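Local coordinates for protein peptide chain release factor subunit 1 (Aeropyrum pernix, PDB 3AGK) that probably recognises the stop codons UAA, UAG and UGA on the ribosome and directs release of the finished polypeptide, at residues Phe109-Pro114 with Asp131-Met136; Val253-Gln258 with Lys264-Lys269. One frame throughout, in Å; residues are numbered along the deposited sequence.

In the fold
The two contacts follow one another along the chain, neither nested nor crossed. Contact 1 comes first, within the eRF1 domain 1 range: it closes a 16-residue loop carrying strand 121-125, and brings the exit of strand 107-111 against helix 131-134. The chain then enters the eRF1 domain 2 range. There contact 2 closes a loop of five residues, all helical, and sets helix 259-269 against strand 253-254 at one margin of a mixed sheet. Their centres lie 36 Å apart, on opposite sides of the chain's centre. Each contact is thus local to its own domain, one purely apolar, the other mixing apolar packing with hydrogen bonds.

Contact 1 (Phe109-Pro114 with Asp131-Met136); sequences FMFSPP and DFLEDM
At the exit of edge strand 107-111, in the four-stranded antiparallel sheet of the N-terminal domain, Phe111 and Pro113 receive Leu133 from the short, weakly bonded helix 131-134. The contact is a small example of how one branched side chain can join a helical turn to the end of a strand. Of the two leucine methyls, CD1 makes the closer approach to the aromatic ring: it meets the far end, 4.0 Å from Phe111 CZ, and lies at the ring edge, in its plane, with the two side chains advancing from opposite directions. CD2 of Leu133 stands 4.3 Å from Pro113 CB while staying close to the rim of the ring. The fork of the leucine therefore spans the step from strand to loop. Phe111 reaches this far because its CG sits between the backbone N and the carbonyl carbon (chi1 60°), while on Leu133 a CG anti to the carbonyl carbon (chi1 -60°) points the fork at the ring and the proline. All three touching residues are buried, and what holds them across the two segments is apolar packing at ordinary van der Waals spacing, over a modest 143 Å² of surface. Farther along, Pro114 and Met136 both touch Lys14 of helix 14-24. The same helix contributes Leu20 against Phe111, and strand 93-98 adds Val94 beside the ring and Phe96 beside Leu133, while the backbones of Phe111 and Val94 are hydrogen-bonded. Helix 131-134 has further ties: Phe132 meets Tyr121 edge-to-face and also touches Tyr38, so the turn carrying Leu133 reaches strands 121-125 and 34-39 as well.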
loop_
_atom_site.group_PDB
_atom_site.type_symbol
_atom_site.label_atom_id
_atom_site.label_comp_id
_atom_site.label_asym_id
_atom_site.label_seq_id
_atom_site.Cartn_x
_atom_site.Cartn_y
_atom_site.Cartn_z
ATOM N N PHE A 109 -20.265 2.119 -11.697
ATOM C CA PHE A 109 -19.307 1.071 -12.049
ATOM C C PHE A 109 -19.879 -0.282 -11.654
ATOM O O PHE A 109 -20.421 -0.429 -10.562
ATOM C CB PHE A 109 -17.949 1.304 -11.375
ATOM C CG PHE A 109 -17.373 2.674 -11.622
ATOM C CD1 PHE A 109 -17.786 3.763 -10.866
ATOM C CD2 PHE A 109 -16.421 2.873 -12.611
ATOM C CE1 PHE A 109 -17.264 5.029 -11.092
ATOM C CE2 PHE A 109 -15.890 4.136 -12.845
ATOM C CZ PHE A 109 -16.313 5.215 -12.083
ATOM N N MET A 110 -19.803 -1.262 -12.551
ATOM C CA MET A 110 -20.253 -2.603 -12.203
ATOM C C MET A 110 -19.333 -3.646 -12.796
ATOM O O MET A 110 -19.017 -3.583 -13.963
ATOM C CB MET A 110 -21.688 -2.866 -12.658
ATOM C CG MET A 110 -22.193 -4.206 -12.114
ATOM S SD MET A 110 -23.870 -4.675 -12.563
ATOM C CE MET A 110 -23.840 -4.509 -14.341
ATOM N N PHE A 111 -18.897 -4.610 -11.995
ATOM C CA PHE A 111 -18.058 -5.679 -12.529
ATOM C C PHE A 111 -18.014 -6.918 -11.649
ATOM O O PHE A 111 -18.548 -6.935 -10.517
ATOM C CB PHE A 111 -16.633 -5.178 -12.764
ATOM C CG PHE A 111 -15.964 -4.674 -11.525
ATOM C CD1 PHE A 111 -15.113 -5.495 -10.801
ATOM C CD2 PHE A 111 -16.193 -3.383 -11.078
ATOM C CE1 PHE A 111 -14.496 -5.043 -9.654
ATOM C CE2 PHE A 111 -15.578 -2.915 -9.922
ATOM C CZ PHE A 111 -14.723 -3.748 -9.209
ATOM N N SER A 112 -17.386 -7.965 -12.180
ATOM C CA SER A 112 -17.063 -9.118 -11.363
ATOM C C SER A 112 -15.553 -9.113 -11.123
ATOM O O SER A 112 -14.780 -8.859 -12.032
ATOM C CB SER A 112 -17.551 -10.415 -12.014
ATOM O OG SER A 112 -17.338 -11.530 -11.156
ATOM N N PRO A 113 -15.129 -9.349 -9.877
ATOM C CA PRO A 113 -13.703 -9.266 -9.536
ATOM C C PRO A 113 -12.939 -10.550 -9.886
ATOM O O PRO A 113 -13.564 -11.606 -10.009
ATOM C CB PRO A 113 -13.733 -9.055 -8.021
ATOM C CG PRO A 113 -14.980 -9.755 -7.578
ATOM C CD PRO A 113 -15.977 -9.583 -8.694
ATOM N N PRO A 114 -11.602 -10.468 -10.019
ATOM C CA PRO A 114 -10.815 -11.653 -10.391
ATOM C C PRO A 114 -10.939 -12.714 -9.307
ATOM O O PRO A 114 -10.806 -13.913 -9.560
ATOM C CB PRO A 114 -9.371 -11.130 -10.441
ATOM C CG PRO A 114 -9.449 -9.647 -10.311
ATOM C CD PRO A 114 -10.753 -9.319 -9.664
ATOM N N ASP A 131 -11.770 -1.400 0.035
ATOM C CA ASP A 131 -11.164 -2.356 0.945
ATOM C C ASP A 131 -10.826 -3.695 0.328
ATOM O O ASP A 131 -9.668 -3.996 0.076
ATOM C CB ASP A 131 -12.097 -2.603 2.140
ATOM C CG ASP A 131 -12.074 -1.473 3.144
ATOM O OD1 ASP A 131 -11.573 -0.387 2.792
ATOM O OD2 ASP A 131 -12.562 -1.672 4.282
ATOM N N PHE A 132 -11.860 -4.502 0.118
ATOM C CA PHE A 132 -11.703 -5.903 -0.241
ATOM C C PHE A 132 -10.920 -6.057 -1.538
ATOM O O PHE A 132 -10.189 -7.031 -1.718
ATOM C CB PHE A 132 -13.072 -6.576 -0.383
ATOM C CG PHE A 132 -14.095 -6.146 0.661
ATOM C CD1 PHE A 132 -14.599 -4.851 0.680
ATOM C CD2 PHE A 132 -14.577 -7.051 1.593
ATOM C CE1 PHE A 132 -15.537 -4.472 1.602
ATOM C CE2 PHE A 132 -15.518 -6.669 2.527
ATOM C CZ PHE A 132 -15.998 -5.380 2.529
ATOM N N LEU A 133 -11.064 -5.081 -2.430
ATOM C CA LEU A 133 -10.492 -5.164 -3.777
ATOM C C LEU A 133 -8.990 -4.931 -3.775
ATOM O O LEU A 133 -8.246 -5.577 -4.521
ATOM C CB LEU A 133 -11.165 -4.145 -4.691
ATOM C CG LEU A 133 -12.673 -4.333 -4.854
ATOM C CD1 LEU A 133 -13.315 -3.134 -5.560
ATOM C CD2 LEU A 133 -12.958 -5.630 -5.603
ATOM N N GLU A 134 -8.550 -3.995 -2.941
ATOM C CA GLU A 134 -7.130 -3.678 -2.842
ATOM C C GLU A 134 -6.319 -4.856 -2.330
ATOM O O GLU A 134 -5.123 -4.947 -2.588
ATOM C CB GLU A 134 -6.899 -2.466 -1.944
ATOM C CG GLU A 134 -7.557 -1.198 -2.441
ATOM C CD GLU A 134 -6.924 0.047 -1.852
ATOM O OE1 GLU A 134 -7.573 0.706 -1.006
ATOM O OE2 GLU A 134 -5.773 0.361 -2.241
ATOM N N ASP A 135 -6.977 -5.764 -1.618
ATOM C CA ASP A 135 -6.285 -6.897 -1.013
ATOM C C ASP A 135 -5.891 -7.998 -2.003
ATOM O O ASP A 135 -5.005 -8.809 -1.712
ATOM C CB ASP A 135 -7.117 -7.470 0.132
ATOM C CG ASP A 135 -7.006 -6.642 1.399
ATOM O OD1 ASP A 135 -7.978 -6.619 2.178
ATOM O OD2 ASP A 135 -5.945 -6.014 1.612
ATOM N N MET A 136 -6.541 -8.029 -3.165
ATOM C CA MET A 136 -6.224 -9.037 -4.176
ATOM C C MET A 136 -5.545 -8.411 -5.387
ATOM O O MET A 136 -5.076 -9.109 -6.286
ATOM C CB MET A 136 -7.475 -9.810 -4.600
ATOM C CG MET A 136 -7.208 -11.058 -5.460
ATOM S SD MET A 136 -6.601 -12.519 -4.576
ATOM C CE MET A 136 -6.984 -13.816 -5.758
#

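Contact 2 (Val253-Gln258 with Lys264-Lys269); sequences VDVAYQ and KEAVMK
Over one face of the Glu265 carboxylate lie Val255 and the backbone N of Ala256, with Val255 CA 3.9 Å from Glu265 CD. From that side Ala256 N donates to Glu265 OE1 across 3.1 Å. The N-H points almost straight at the oxygen (166°), yet the donor stands 49° out of the carboxylate plane. Tyr257 lies on the other side of that plane with its CD1, 4.1 Å from Glu265 OE1; the oxygen meets the ring obliquely, and the planes of ring and carboxylate are 31° apart. Glu265 reaches this position because its CG is anti to the backbone N and the chain continues extended, carrying the acid from the helix to the loop that leaves strand 253-254. With an alanine here, the Ala256 N-H is likely to lose this acceptor and the flank of Val255 its cover. On that flank Val255 CG2 lies against Glu265 CG, though the exact closeness is doubtful.

The fold element is an edge strand, the loop after it and helix 259-269, which packs back against the sheet; strand 253-254, weakly bonded, is one of the two outermost strands of the mixed sheet. Hydrophobic packing lines the inner side, where Val255 CG2 is 3.9 Å from Ala266 CB and Val253 CG1 is 3.7 Å from Lys269 CB. Ala266 continues this layer onto Ile145 and Ala225 of the central strands. Beyond its own CB, Lys269 bends at chi3 and returns its ammonium to the strand, where NZ donates to Asp254 O at 2.9 Å from a position tilted out of the carbonyl plane. The Asp254 carboxylate is engaged apart from this bond, in a salt bridge from OD1 to Lys231.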
loop_
_atom_site.group_PDB
_atom_site.type_symbol
_atom_site.label_atom_id
_atom_site.label_comp_id
_atom_site.label_asym_id
_atom_site.label_seq_id
_atom_site.Cartn_x
_atom_site.Cartn_y
_atom_site.Cartn_z
ATOM N N VAL A 253 18.281 -7.146 13.742
ATOM C CA VAL A 253 19.082 -6.152 13.025
ATOM C C VAL A 253 19.488 -4.976 13.898
ATOM O O VAL A 253 18.634 -4.331 14.494
ATOM C CB VAL A 253 18.312 -5.601 11.804
ATOM C CG1 VAL A 253 19.096 -4.489 11.131
ATOM C CG2 VAL A 253 17.975 -6.733 10.828
ATOM N N ASP A 254 20.792 -4.705 13.961
ATOM C CA ASP A 254 21.325 -3.578 14.721
ATOM C C ASP A 254 21.144 -2.286 13.965
ATOM O O ASP A 254 21.624 -2.123 12.848
ATOM C CB ASP A 254 22.801 -3.789 15.053
ATOM C CG ASP A 254 23.020 -5.016 15.903
ATOM O OD1 ASP A 254 22.696 -4.950 17.116
ATOM O OD2 ASP A 254 23.479 -6.046 15.355
ATOM N N VAL A 255 20.440 -1.363 14.589
ATOM C CA VAL A 255 20.089 -0.112 13.961
ATOM C C VAL A 255 20.171 0.948 15.046
ATOM O O VAL A 255 19.855 0.682 16.201
ATOM C CB VAL A 255 18.669 -0.240 13.396
ATOM C CG1 VAL A 255 17.886 1.007 13.564
ATOM C CG2 VAL A 255 18.716 -0.704 11.949
ATOM N N ALA A 256 20.601 2.144 14.674
ATOM C CA ALA A 256 20.858 3.206 15.626
ATOM C C ALA A 256 19.681 4.153 15.833
ATOM O O ALA A 256 19.571 4.788 16.881
ATOM C CB ALA A 256 22.104 4.004 15.203
ATOM N N TYR A 257 18.806 4.260 14.842
ATOM C CA TYR A 257 17.775 5.295 14.875
ATOM C C TYR A 257 16.357 4.749 14.934
ATOM O O TYR A 257 16.131 3.552 14.760
ATOM C CB TYR A 257 17.919 6.227 13.670
ATOM C CG TYR A 257 19.224 6.981 13.639
ATOM C CD1 TYR A 257 20.277 6.553 12.839
ATOM C CD2 TYR A 257 19.412 8.111 14.432
ATOM C CE1 TYR A 257 21.483 7.239 12.816
ATOM C CE2 TYR A 257 20.611 8.805 14.413
ATOM C CZ TYR A 257 21.642 8.366 13.603
ATOM O OH TYR A 257 22.835 9.055 13.594
ATOM N N GLN A 258 15.410 5.647 15.197
ATOM C CA GLN A 258 13.990 5.341 15.228
ATOM C C GLN A 258 13.346 6.102 14.086
ATOM O O GLN A 258 14.048 6.704 13.281
ATOM C CB GLN A 258 13.381 5.779 16.575
ATOM C CG GLN A 258 13.854 4.955 17.764
ATOM C CD GLN A 258 12.983 3.738 18.033
ATOM O OE1 GLN A 258 11.923 3.580 17.432
ATOM N NE2 GLN A 258 13.420 2.881 18.955
ATOM N N LYS A 264 14.361 2.602 7.487
ATOM C CA LYS A 264 15.193 2.482 6.293
ATOM C C LYS A 264 16.432 1.668 6.614
ATOM O O LYS A 264 16.762 0.721 5.895
ATOM C CB LYS A 264 15.596 3.858 5.751
ATOM C CG LYS A 264 16.523 3.809 4.509
ATOM C CD LYS A 264 16.779 5.219 3.997
ATOM C CE LYS A 264 17.473 5.234 2.667
ATOM N NZ LYS A 264 17.433 6.612 2.077
ATOM N N GLU A 265 17.114 2.032 7.701
ATOM C CA GLU A 265 18.334 1.335 8.096
ATOM C C GLU A 265 18.105 -0.168 8.312
ATOM O O GLU A 265 18.906 -0.994 7.876
ATOM C CB GLU A 265 18.979 1.960 9.336
ATOM C CG GLU A 265 20.212 1.164 9.795
ATOM C CD GLU A 265 21.089 1.883 10.818
ATOM O OE1 GLU A 265 20.564 2.682 11.631
ATOM O OE2 GLU A 265 22.319 1.621 10.807
ATOM N N ALA A 266 17.000 -0.522 8.958
ATOM C CA ALA A 266 16.698 -1.926 9.215
ATOM C C ALA A 266 16.450 -2.694 7.916
ATOM O O ALA A 266 16.887 -3.837 7.751
ATOM C CB ALA A 266 15.510 -2.045 10.117
ATOM N N VAL A 267 15.722 -2.063 7.004
ATOM C CA VAL A 267 15.445 -2.669 5.715
ATOM C C VAL A 267 16.730 -2.840 4.882
ATOM O O VAL A 267 16.968 -3.896 4.298
ATOM C CB VAL A 267 14.346 -1.874 4.951
ATOM C CG1 VAL A 267 14.164 -2.412 3.536
ATOM C CG2 VAL A 267 13.018 -1.941 5.732
ATOM N N MET A 268 17.565 -1.812 4.840
ATOM C CA MET A 268 18.816 -1.942 4.116
ATOM C C MET A 268 19.694 -3.040 4.711
ATOM O O MET A 268 20.448 -3.675 3.994
ATOM C CB MET A 268 19.585 -0.618 4.056
ATOM C CG MET A 268 18.819 0.515 3.374
ATOM S SD MET A 268 18.288 0.129 1.676
ATOM C CE MET A 268 19.863 -0.118 0.820
ATOM N N LYS A 269 19.613 -3.262 6.018
ATOM C CA LYS A 269 20.549 -4.188 6.653
ATOM C C LYS A 269 20.009 -5.594 6.742
ATOM O O LYS A 269 20.758 -6.526 7.020
ATOM C CB LYS A 269 20.965 -3.694 8.035
ATOM C CG LYS A 269 21.923 -2.541 7.975
ATOM C CD LYS A 269 22.265 -2.014 9.348
ATOM C CE LYS A 269 23.215 -2.932 10.089
ATOM N NZ LYS A 269 23.949 -2.159 11.141
#